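Long-range contacts in fructooligosaccharide ABC transporter substrate-binding protein FusA (Streptococcus pneumoniae, PDB 5G5Y), which binds fructooligosaccharides, preferring tetrasaccharides and longer chains, as the solute-binding subunit of the FusABC-MsmK import complex: residues 193-198 / 445-450; 232-237 / 452-457; 338-343 / 384-389. All blocks are in the same frame, centred on the assembly; numbering follows the deposited sequence.

Contact 1: residues 193-198 / 445-450; sequences DFKFLF and YIYRKR
The carboxylate oxygen D193 OD2 receives three donors: R450 NH1, the ammonium of K195 and the backbone N of K195. The last of these closes an Asx turn, and together the three residues form a salt-bridge network tying the loop of 193-198 to helix 429-455. R450 grips D193 end-on with both terminal nitrogens. Its NH1 lies 2.9 Å from D193 OD2 on the syn side, while NH2 meets D193 OD1 at 2.8 Å; carboxylate and guanidinium planes are 16° apart, nearly coplanar, which suits a two-pronged grip. K195 NZ instead comes from above the carboxylate plane, 2.8 Å from D193 OD2, which leaves the in-plane approach to arginine.

R450 suits this place because a flat cation can bond at its edge while its faces pack. One aromatic carbon lies over each face: F194 CZ, 3.3 Å from R450 CZ, and Y447 CD1 opposite. F194 CG lies between its own backbone N and carbonyl carbon (chi1 59°), and the far end of the ring reaches the arginine, tilted 28° from the guanidinium.

K195 and R450 are both buried, their NZ and NH1 4.2 Å apart, and the shared negative charge of D193 probably offsets their repulsion; D207 is a further salt-bridge partner of K195. The Y447 hydroxyl also bonds N189, and R450 NH2 also reaches S187. Bends at chi3 and chi4 curl the lysine chain until its ammonium approaches the edge of the tyrosine, where K195 NZ bonds Y447 OH at 2.9 Å.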
loop_
_atom_site.group_PDB
_atom_site.type_symbol
_atom_site.label_atom_id
_atom_site.label_comp_id
_atom_site.label_asym_id
_atom_site.label_seq_id
_atom_site.Cartn_x
_atom_site.Cartn_y
_atom_site.Cartn_z
ATOM N N ASP A 193 -11.973 2.202 6.631
ATOM C CA ASP A 193 -12.428 1.468 7.795
ATOM C C ASP A 193 -12.045 2.177 9.103
ATOM O O ASP A 193 -11.079 2.924 9.126
ATOM C CB ASP A 193 -11.808 0.062 7.793
ATOM C CG ASP A 193 -12.426 -0.837 8.849
ATOM O OD1 ASP A 193 -13.679 -0.900 8.872
ATOM O OD2 ASP A 193 -11.718 -1.406 9.724
ATOM N N PHE A 194 -12.747 1.862 10.204
ATOM C CA PHE A 194 -12.530 2.469 11.500
ATOM C C PHE A 194 -11.416 1.839 12.352
ATOM O O PHE A 194 -11.157 2.326 13.450
ATOM C CB PHE A 194 -13.851 2.506 12.354
ATOM C CG PHE A 194 -14.465 1.155 12.606
ATOM C CD1 PHE A 194 -13.928 0.278 13.537
ATOM C CD2 PHE A 194 -15.552 0.728 11.860
ATOM C CE1 PHE A 194 -14.486 -0.983 13.727
ATOM C CE2 PHE A 194 -16.103 -0.532 12.060
ATOM C CZ PHE A 194 -15.583 -1.376 13.010
ATOM N N LYS A 195 -10.805 0.740 11.894
ATOM C CA LYS A 195 -9.958 -0.100 12.768
ATOM C C LYS A 195 -8.743 0.663 13.355
ATOM O O LYS A 195 -8.224 0.279 14.420
ATOM C CB LYS A 195 -9.549 -1.429 12.097
ATOM C CG LYS A 195 -8.559 -1.273 10.936
ATOM C CD LYS A 195 -7.996 -2.602 10.433
ATOM C CE LYS A 195 -9.058 -3.623 10.018
ATOM N NZ LYS A 195 -9.747 -3.187 8.765
ATOM N N PHE A 196 -8.320 1.756 12.709
ATOM C CA PHE A 196 -7.337 2.682 13.299
ATOM C C PHE A 196 -7.571 3.009 14.801
ATOM O O PHE A 196 -6.615 3.125 15.611
ATOM C CB PHE A 196 -7.282 3.985 12.461
ATOM C CG PHE A 196 -6.368 5.013 13.022
ATOM C CD1 PHE A 196 -4.987 4.903 12.841
ATOM C CD2 PHE A 196 -6.866 6.032 13.794
ATOM C CE1 PHE A 196 -4.117 5.825 13.397
ATOM C CE2 PHE A 196 -5.997 6.960 14.367
ATOM C CZ PHE A 196 -4.624 6.848 14.166
ATOM N N LEU A 197 -8.833 3.135 15.198
ATOM C CA LEU A 197 -9.155 3.543 16.577
ATOM C C LEU A 197 -8.921 2.427 17.597
ATOM O O LEU A 197 -8.857 2.708 18.792
ATOM C CB LEU A 197 -10.613 4.012 16.706
ATOM C CG LEU A 197 -10.958 5.354 16.025
ATOM C CD1 LEU A 197 -12.398 5.749 16.336
ATOM C CD2 LEU A 197 -10.010 6.481 16.431
ATOM N N PHE A 198 -8.816 1.176 17.157
ATOM C CA PHE A 198 -8.675 0.059 18.110
ATOM C C PHE A 198 -7.440 0.162 18.995
ATOM O O PHE A 198 -7.464 -0.335 20.134
ATOM C CB PHE A 198 -8.718 -1.301 17.388
ATOM C CG PHE A 198 -10.131 -1.793 17.131
ATOM C CD1 PHE A 198 -11.188 -0.898 16.860
ATOM C CD2 PHE A 198 -10.420 -3.149 17.184
ATOM C CE1 PHE A 198 -12.486 -1.365 16.635
ATOM C CE2 PHE A 198 -11.710 -3.621 16.961
ATOM C CZ PHE A 198 -12.745 -2.727 16.684
ATOM N N TYR A 445 -15.572 -14.000 7.822
ATOM C CA TYR A 445 -16.145 -14.333 9.152
ATOM C C TYR A 445 -15.773 -13.307 10.230
ATOM O O TYR A 445 -16.606 -12.863 11.035
ATOM C CB TYR A 445 -15.701 -15.745 9.578
ATOM C CG TYR A 445 -16.086 -16.116 10.976
ATOM C CD1 TYR A 445 -17.409 -16.440 11.298
ATOM C CD2 TYR A 445 -15.146 -16.143 11.992
ATOM C CE1 TYR A 445 -17.760 -16.767 12.598
ATOM C CE2 TYR A 445 -15.482 -16.458 13.288
ATOM C CZ TYR A 445 -16.807 -16.767 13.597
ATOM O OH TYR A 445 -17.143 -17.078 14.907
ATOM N N ILE A 446 -14.499 -12.944 10.268
ATOM C CA ILE A 446 -14.034 -11.935 11.209
ATOM C C ILE A 446 -14.833 -10.612 11.037
ATOM O O ILE A 446 -15.307 -10.011 12.019
ATOM C CB ILE A 446 -12.521 -11.685 11.040
ATOM C CG1 ILE A 446 -11.733 -12.874 11.606
ATOM C CG2 ILE A 446 -12.090 -10.382 11.736
ATOM C CD1 ILE A 446 -10.320 -12.924 11.132
ATOM N N TYR A 447 -14.993 -10.169 9.805
ATOM C CA TYR A 447 -15.747 -8.936 9.562
ATOM C C TYR A 447 -17.249 -9.108 9.805
ATOM O O TYR A 447 -17.894 -8.181 10.242
ATOM C CB TYR A 447 -15.458 -8.360 8.194
ATOM C CG TYR A 447 -14.083 -7.678 8.085
ATOM C CD1 TYR A 447 -13.625 -6.784 9.051
ATOM C CD2 TYR A 447 -13.245 -7.939 7.010
ATOM C CE1 TYR A 447 -12.364 -6.183 8.941
ATOM C CE2 TYR A 447 -11.992 -7.345 6.888
ATOM C CZ TYR A 447 -11.564 -6.457 7.860
ATOM O OH TYR A 447 -10.344 -5.845 7.736
ATOM N N ARG A 448 -17.797 -10.267 9.500
ATOM C CA ARG A 448 -19.224 -10.496 9.758
ATOM C C ARG A 448 -19.523 -10.381 11.262
ATOM O O ARG A 448 -20.449 -9.684 11.655
ATOM C CB ARG A 448 -19.680 -11.852 9.226
ATOM C CG ARG A 448 -21.187 -12.076 9.444
ATOM C CD ARG A 448 -21.705 -13.379 8.854
ATOM N NE ARG A 448 -21.189 -14.612 9.452
ATOM C CZ ARG A 448 -21.633 -15.197 10.571
ATOM N NH1 ARG A 448 -22.585 -14.647 11.331
ATOM N NH2 ARG A 448 -21.101 -16.364 10.948
ATOM N N LYS A 449 -18.724 -11.034 12.100
ATOM C CA LYS A 449 -18.949 -10.997 13.527
ATOM C C LYS A 449 -18.752 -9.578 14.067
ATOM O O LYS A 449 -19.550 -9.106 14.871
ATOM C CB LYS A 449 -18.032 -11.995 14.246
ATOM C CG LYS A 449 -18.319 -13.452 13.887
ATOM C CD LYS A 449 -19.756 -13.882 14.143
ATOM C CE LYS A 449 -20.157 -13.623 15.571
ATOM N NZ LYS A 449 -21.485 -14.212 15.835
ATOM N N ARG A 450 -17.721 -8.895 13.574
ATOM C CA ARG A 450 -17.456 -7.534 13.985
ATOM C C ARG A 450 -18.665 -6.613 13.687
ATOM O O ARG A 450 -19.067 -5.812 14.546
ATOM C CB ARG A 450 -16.152 -7.035 13.350
ATOM C CG ARG A 450 -15.577 -5.796 13.962
ATOM C CD ARG A 450 -14.456 -5.223 13.083
ATOM N NE ARG A 450 -14.950 -4.573 11.875
ATOM C CZ ARG A 450 -14.263 -3.705 11.118
ATOM N NH1 ARG A 450 -13.016 -3.365 11.414
ATOM N NH2 ARG A 450 -14.855 -3.144 10.079
#

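Contact 2: residues 232-237 / 452-457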
loop_
_atom_site.group_PDB
_atom_site.type_symbol
_atom_site.label_atom_id
_atom_site.label_comp_id
_atom_site.label_asym_id
_atom_site.label_seq_id
_atom_site.Cartn_x
_atom_site.Cartn_y
_atom_site.Cartn_z
ATOM N N LYS A 232 -16.468 -3.076 21.455
ATOM C CA LYS A 232 -17.450 -2.605 22.433
ATOM C C LYS A 232 -17.555 -1.080 22.360
ATOM O O LYS A 232 -18.637 -0.537 22.520
ATOM C CB LYS A 232 -17.096 -3.055 23.829
ATOM C CG LYS A 232 -17.320 -4.546 23.988
ATOM C CD LYS A 232 -16.875 -5.025 25.347
ATOM C CE LYS A 232 -17.874 -4.595 26.400
ATOM N NZ LYS A 232 -17.830 -5.516 27.565
ATOM N N PHE A 233 -16.451 -0.418 22.025
ATOM C CA PHE A 233 -16.476 1.052 21.861
ATOM C C PHE A 233 -17.308 1.469 20.640
ATOM O O PHE A 233 -18.183 2.339 20.739
ATOM C CB PHE A 233 -15.042 1.632 21.765
ATOM C CG PHE A 233 -15.016 3.103 21.483
ATOM C CD1 PHE A 233 -15.334 4.021 22.494
ATOM C CD2 PHE A 233 -14.665 3.583 20.233
ATOM C CE1 PHE A 233 -15.347 5.382 22.234
ATOM C CE2 PHE A 233 -14.658 4.970 19.976
ATOM C CZ PHE A 233 -14.981 5.857 20.979
ATOM N N ILE A 234 -17.084 0.821 19.491
ATOM C CA ILE A 234 -17.839 1.155 18.296
ATOM C C ILE A 234 -19.347 0.816 18.548
ATOM O O ILE A 234 -20.234 1.595 18.134
ATOM C CB ILE A 234 -17.295 0.449 17.042
ATOM C CG1 ILE A 234 -15.794 0.786 16.806
ATOM C CG2 ILE A 234 -18.113 0.850 15.805
ATOM C CD1 ILE A 234 -15.464 2.251 16.671
ATOM N N ARG A 235 -19.611 -0.295 19.231
ATOM C CA ARG A 235 -21.006 -0.615 19.674
ATOM C C ARG A 235 -21.667 0.518 20.506
ATOM O O ARG A 235 -22.836 0.837 20.309
ATOM C CB ARG A 235 -21.041 -1.927 20.420
ATOM C CG ARG A 235 -22.374 -2.253 21.075
ATOM C CD ARG A 235 -23.503 -2.407 20.082
ATOM N NE ARG A 235 -24.781 -2.639 20.775
ATOM C CZ ARG A 235 -25.968 -2.755 20.177
ATOM N NH1 ARG A 235 -26.084 -2.686 18.871
ATOM N NH2 ARG A 235 -27.065 -2.928 20.913
ATOM N N GLN A 236 -20.925 1.086 21.434
ATOM C CA GLN A 236 -21.383 2.269 22.175
ATOM C C GLN A 236 -21.771 3.394 21.251
ATOM O O GLN A 236 -22.838 3.985 21.438
ATOM C CB GLN A 236 -20.329 2.790 23.138
ATOM C CG GLN A 236 -20.073 1.960 24.372
ATOM C CD GLN A 236 -18.962 2.604 25.215
ATOM O OE1 GLN A 236 -17.780 2.305 25.041
ATOM N NE2 GLN A 236 -19.340 3.530 26.082
ATOM N N LEU A 237 -20.946 3.678 20.236
ATOM C CA LEU A 237 -21.314 4.687 19.240
ATOM C C LEU A 237 -22.594 4.333 18.522
ATOM O O LEU A 237 -23.441 5.222 18.304
ATOM C CB LEU A 237 -20.225 4.923 18.178
ATOM C CG LEU A 237 -18.853 5.252 18.714
ATOM C CD1 LEU A 237 -17.874 5.518 17.553
ATOM C CD2 LEU A 237 -18.891 6.409 19.685
ATOM N N GLU A 452 -21.811 -7.582 13.229
ATOM C CA GLU A 452 -22.951 -8.040 14.051
ATOM C C GLU A 452 -22.852 -7.536 15.450
ATOM O O GLU A 452 -23.855 -7.135 16.045
ATOM C CB GLU A 452 -23.021 -9.572 14.134
ATOM C CG GLU A 452 -23.477 -10.233 12.856
ATOM C CD GLU A 452 -23.421 -11.769 12.918
ATOM O OE1 GLU A 452 -23.274 -12.339 14.036
ATOM O OE2 GLU A 452 -23.521 -12.400 11.816
ATOM N N TRP A 453 -21.645 -7.560 16.006
ATOM C CA TRP A 453 -21.435 -7.064 17.329
ATOM C C TRP A 453 -21.675 -5.595 17.478
ATOM O O TRP A 453 -21.989 -5.143 18.587
ATOM C CB TRP A 453 -20.051 -7.416 17.839
ATOM C CG TRP A 453 -19.896 -8.911 18.047
ATOM C CD1 TRP A 453 -20.846 -9.810 18.441
ATOM C CD2 TRP A 453 -18.692 -9.643 17.893
ATOM N NE1 TRP A 453 -20.299 -11.081 18.531
ATOM C CE2 TRP A 453 -18.967 -10.994 18.229
ATOM C CE3 TRP A 453 -17.389 -9.284 17.556
ATOM C CZ2 TRP A 453 -17.991 -11.972 18.200
ATOM C CZ3 TRP A 453 -16.410 -10.277 17.529
ATOM C CH2 TRP A 453 -16.702 -11.581 17.865
ATOM N N ILE A 454 -21.513 -4.843 16.396
ATOM C CA ILE A 454 -21.777 -3.408 16.419
ATOM C C ILE A 454 -23.267 -3.096 16.185
ATOM O O ILE A 454 -23.844 -2.257 16.906
ATOM C CB ILE A 454 -20.911 -2.672 15.379
ATOM C CG1 ILE A 454 -19.440 -2.740 15.827
ATOM C CG2 ILE A 454 -21.373 -1.210 15.218
ATOM C CD1 ILE A 454 -18.446 -2.514 14.702
ATOM N N VAL A 455 -23.863 -3.738 15.186
ATOM C CA VAL A 455 -25.231 -3.424 14.791
ATOM C C VAL A 455 -26.232 -4.137 15.686
ATOM O O VAL A 455 -27.265 -3.564 15.985
ATOM C CB VAL A 455 -25.504 -3.735 13.325
ATOM C CG1 VAL A 455 -26.962 -3.457 12.973
ATOM C CG2 VAL A 455 -24.604 -2.883 12.428
ATOM N N ASN A 456 -25.938 -5.368 16.108
ATOM C CA ASN A 456 -26.849 -6.138 16.969
ATOM C C ASN A 456 -26.391 -6.157 18.439
ATOM O O ASN A 456 -27.197 -6.071 19.355
ATOM C CB ASN A 456 -27.019 -7.561 16.449
ATOM C CG ASN A 456 -27.928 -8.403 17.348
ATOM O OD1 ASN A 456 -29.105 -8.166 17.392
ATOM N ND2 ASN A 456 -27.362 -9.326 18.098
ATOM N N GLY A 457 -25.098 -6.312 18.661
ATOM C CA GLY A 457 -24.548 -6.412 20.001
ATOM C C GLY A 457 -24.133 -7.834 20.338
ATOM O O GLY A 457 -23.815 -8.639 19.443
HETATM O O HOH W 1 -29.018 -2.924 18.820
#
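I234 meets I454 where helix 225-239 comes very close to the end of helix 429-455; the CA atoms of R235 and I454 are only 4.4 Å apart. I234 CG2, anti to its backbone N, lies 3.6 Å from I454 CD1, the branched side chains crossing obliquely, and F194 touches both, so apolar isoleucines fit this buried side.

One residue on, R235 turns the contact polar. Its aliphatic part runs past the W453 carbonyl, CD being 3.5 Å from W453 O, and the chain bends at chi2. R235 NH1 gives a nearly straight bond (171°) to I454 O at 3.0 Å; the acceptor lies in the guanidinium plane, but the donor sits 45° out of the carbonyl plane. N456 O and G457 CA lie over one guanidinium face. R235 NH2 donates to a water 2.9 Å away that weakly bridges to V455 O, while R235 NE forms a salt bridge with E239 of its own helix.

The positive charge probably interacts well with the negative end of the helix dipole. At G457 (phi 106°) a CB would jam against N456 O, so glycine suits this exit: a glycine-terminated helix C-terminus whose I454 carbonyl is held by an arginine of the neighbouring helix, with a weak second bond to V455 O.

Contact 3: residues 338-343 / 384-389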
loop_
_atom_site.group_PDB
_atom_site.type_symbol
_atom_site.label_atom_id
_atom_site.label_comp_id
_atom_site.label_asym_id
_atom_site.label_seq_id
_atom_site.Cartn_x
_atom_site.Cartn_y
_atom_site.Cartn_z
ATOM N N ASN A 338 11.106 6.428 -14.532
ATOM C CA ASN A 338 10.306 5.259 -14.914
ATOM C C ASN A 338 9.029 5.144 -14.081
ATOM O O ASN A 338 7.968 4.772 -14.589
ATOM C CB ASN A 338 11.108 3.962 -14.812
ATOM C CG ASN A 338 12.192 3.858 -15.880
ATOM O OD1 ASN A 338 12.378 4.763 -16.703
ATOM N ND2 ASN A 338 12.939 2.763 -15.839
ATOM N N ASN A 339 9.149 5.510 -12.817
ATOM C CA ASN A 339 8.044 5.436 -11.869
ATOM C C ASN A 339 7.015 6.555 -12.108
ATOM O O ASN A 339 5.823 6.327 -11.974
ATOM C CB ASN A 339 8.588 5.567 -10.447
ATOM C CG ASN A 339 7.591 5.108 -9.370
ATOM O OD1 ASN A 339 7.024 4.027 -9.461
ATOM N ND2 ASN A 339 7.416 5.912 -8.336
ATOM N N TRP A 340 7.495 7.767 -12.373
ATOM C CA TRP A 340 6.651 8.961 -12.266
ATOM C C TRP A 340 6.461 9.824 -13.520
ATOM O O TRP A 340 5.494 10.597 -13.559
ATOM C CB TRP A 340 7.137 9.855 -11.112
ATOM C CG TRP A 340 6.723 9.430 -9.750
ATOM C CD1 TRP A 340 5.483 8.950 -9.368
ATOM C CD2 TRP A 340 7.499 9.512 -8.549
ATOM N NE1 TRP A 340 5.467 8.689 -7.998
ATOM C CE2 TRP A 340 6.681 9.037 -7.472
ATOM C CE3 TRP A 340 8.802 9.908 -8.268
ATOM C CZ2 TRP A 340 7.154 8.927 -6.157
ATOM C CZ3 TRP A 340 9.251 9.833 -6.939
ATOM C CH2 TRP A 340 8.428 9.346 -5.916
ATOM N N GLY A 341 7.391 9.768 -14.476
ATOM C CA GLY A 341 7.325 10.604 -15.673
ATOM C C GLY A 341 8.657 11.186 -16.052
ATOM O O GLY A 341 9.688 10.753 -15.556
ATOM N N THR A 342 8.660 12.185 -16.930
ATOM C CA THR A 342 9.929 12.697 -17.402
ATOM C C THR A 342 9.934 14.236 -17.577
ATOM O O THR A 342 9.040 14.914 -17.116
ATOM C CB THR A 342 10.384 11.899 -18.652
ATOM O OG1 THR A 342 11.740 12.225 -18.977
ATOM C CG2 THR A 342 9.451 12.162 -19.862
ATOM N N TYR A 343 10.989 14.733 -18.203
ATOM C CA TYR A 343 11.266 16.151 -18.377
ATOM C C TYR A 343 11.592 16.391 -19.846
ATOM O O TYR A 343 11.940 15.448 -20.580
ATOM C CB TYR A 343 12.524 16.534 -17.563
ATOM C CG TYR A 343 13.777 15.849 -18.073
ATOM C CD1 TYR A 343 14.127 14.568 -17.622
ATOM C CD2 TYR A 343 14.560 16.428 -19.095
ATOM C CE1 TYR A 343 15.231 13.903 -18.135
ATOM C CE2 TYR A 343 15.677 15.778 -19.598
ATOM C CZ TYR A 343 15.998 14.508 -19.115
ATOM O OH TYR A 343 17.080 13.850 -19.602
ATOM N N LEU A 384 12.459 -1.110 -10.689
ATOM C CA LEU A 384 13.057 0.149 -10.317
ATOM C C LEU A 384 13.133 0.277 -8.805
ATOM O O LEU A 384 12.468 -0.483 -8.039
ATOM C CB LEU A 384 12.243 1.339 -10.920
ATOM C CG LEU A 384 10.803 1.565 -10.407
ATOM C CD1 LEU A 384 10.771 2.405 -9.143
ATOM C CD2 LEU A 384 9.913 2.208 -11.506
ATOM N N ALA A 385 13.933 1.241 -8.367
ATOM C CA ALA A 385 14.045 1.550 -6.959
ATOM C C ALA A 385 14.222 3.017 -6.677
ATOM O O ALA A 385 15.114 3.656 -7.236
ATOM C CB ALA A 385 15.177 0.797 -6.308
ATOM N N ILE A 386 13.364 3.509 -5.783
ATOM C CA ILE A 386 13.467 4.854 -5.202
ATOM C C ILE A 386 13.592 4.691 -3.693
ATOM O O ILE A 386 12.669 4.193 -3.014
ATOM C CB ILE A 386 12.266 5.727 -5.544
ATOM C CG1 ILE A 386 12.076 5.769 -7.071
ATOM C CG2 ILE A 386 12.447 7.150 -5.025
ATOM C CD1 ILE A 386 10.766 6.379 -7.514
ATOM N N LEU A 387 14.744 5.097 -3.184
ATOM C CA LEU A 387 15.054 4.998 -1.760
ATOM C C LEU A 387 14.783 6.354 -1.136
ATOM O O LEU A 387 14.857 7.396 -1.805
ATOM C CB LEU A 387 16.497 4.573 -1.529
ATOM C CG LEU A 387 16.890 3.248 -2.180
ATOM C CD1 LEU A 387 18.283 2.840 -1.776
ATOM C CD2 LEU A 387 15.894 2.148 -1.857
ATOM N N ASP A 388 14.444 6.316 0.146
ATOM C CA ASP A 388 14.154 7.517 0.887
ATOM C C ASP A 388 15.337 8.497 0.913
ATOM O O ASP A 388 15.117 9.697 0.925
ATOM C CB ASP A 388 13.677 7.164 2.279
ATOM C CG ASP A 388 13.014 8.340 2.980
ATOM O OD1 ASP A 388 11.979 8.834 2.489
ATOM O OD2 ASP A 388 13.538 8.748 4.040
ATOM N N SER A 389 16.572 7.995 0.838
ATOM C CA SER A 389 17.749 8.860 0.685
ATOM C C SER A 389 17.815 9.704 -0.628
ATOM O O SER A 389 18.621 10.621 -0.739
ATOM C CB SER A 389 19.024 8.025 0.802
ATOM O OG SER A 389 19.093 7.056 -0.216
#
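W340 turns one face of its indole toward I386, whose CD1 stands over the six-membered ring in a CH-pi contact, 4.2 Å from the centroid and 24° off the ring normal. This joins the last turn of helix 332-340 to strand 384-386, an outer strand of a small mixed sheet, in a periplasmic-binding-protein type of fold. W340 is an experimentally established substrate-binding residue, so I386 packs on one face of a sugar-binding indole, here in its apo state.

N339 touches both strand side chains, I386 CD1 and L384 CD2. Its CG is anti to the backbone N (chi1 -164°); the amide nitrogen ND2 lies over the indole face, near its rim, 3.3 Å above the plane. I386 CD1 lies over that same face. Both ends of the amide are bonded outside the contact: ND2 donates to E123, itself a substrate-binding residue, and OD1 accepts from the indole NE1 of W121. Asparagine suits this buried place because its one flat group supplies both a donor and an acceptor, and the two bonds fix which way the amide is turned. N339 thus appears to be a second-shell residue that helps position E123.

L384 crosses N339 at about a right angle and packs on the backbone of the helix. Its CD2 touches N338 CB at 3.9 Å and N339 CB at 3.8 Å. Alternation along the strand points L384 and I386, but not the residue between them, at the helix. The closest approach of L384 is CD2 to the backbone N339 N, 3.6 Å.

How the contacts relate
Contacts 1 and 2 are neighbours, their centres 10 Å apart, and both use helix 429-455. They share one hydrophobic patch: F194 CZ lies 3.5 Å from I454 CD1, and F194 CE1 is 3.8 Å from I234 CG1, so the ring that packs on R450 in contact 1 also covers the isoleucine pair of contact 2. Both lie near a calcium site: the side chains of Y447 and W453 are each about 10 Å from that of calcium-binding F220. Contact 3 lies on the opposite side of the chain's centre, about 35 Å from contact 1 and 45 Å from contact 2 between centres. It contains W340 of the substrate site; D193 of contact 1 is a sequence neighbour of substrate-binding N191, their side chains about 7 Å apart.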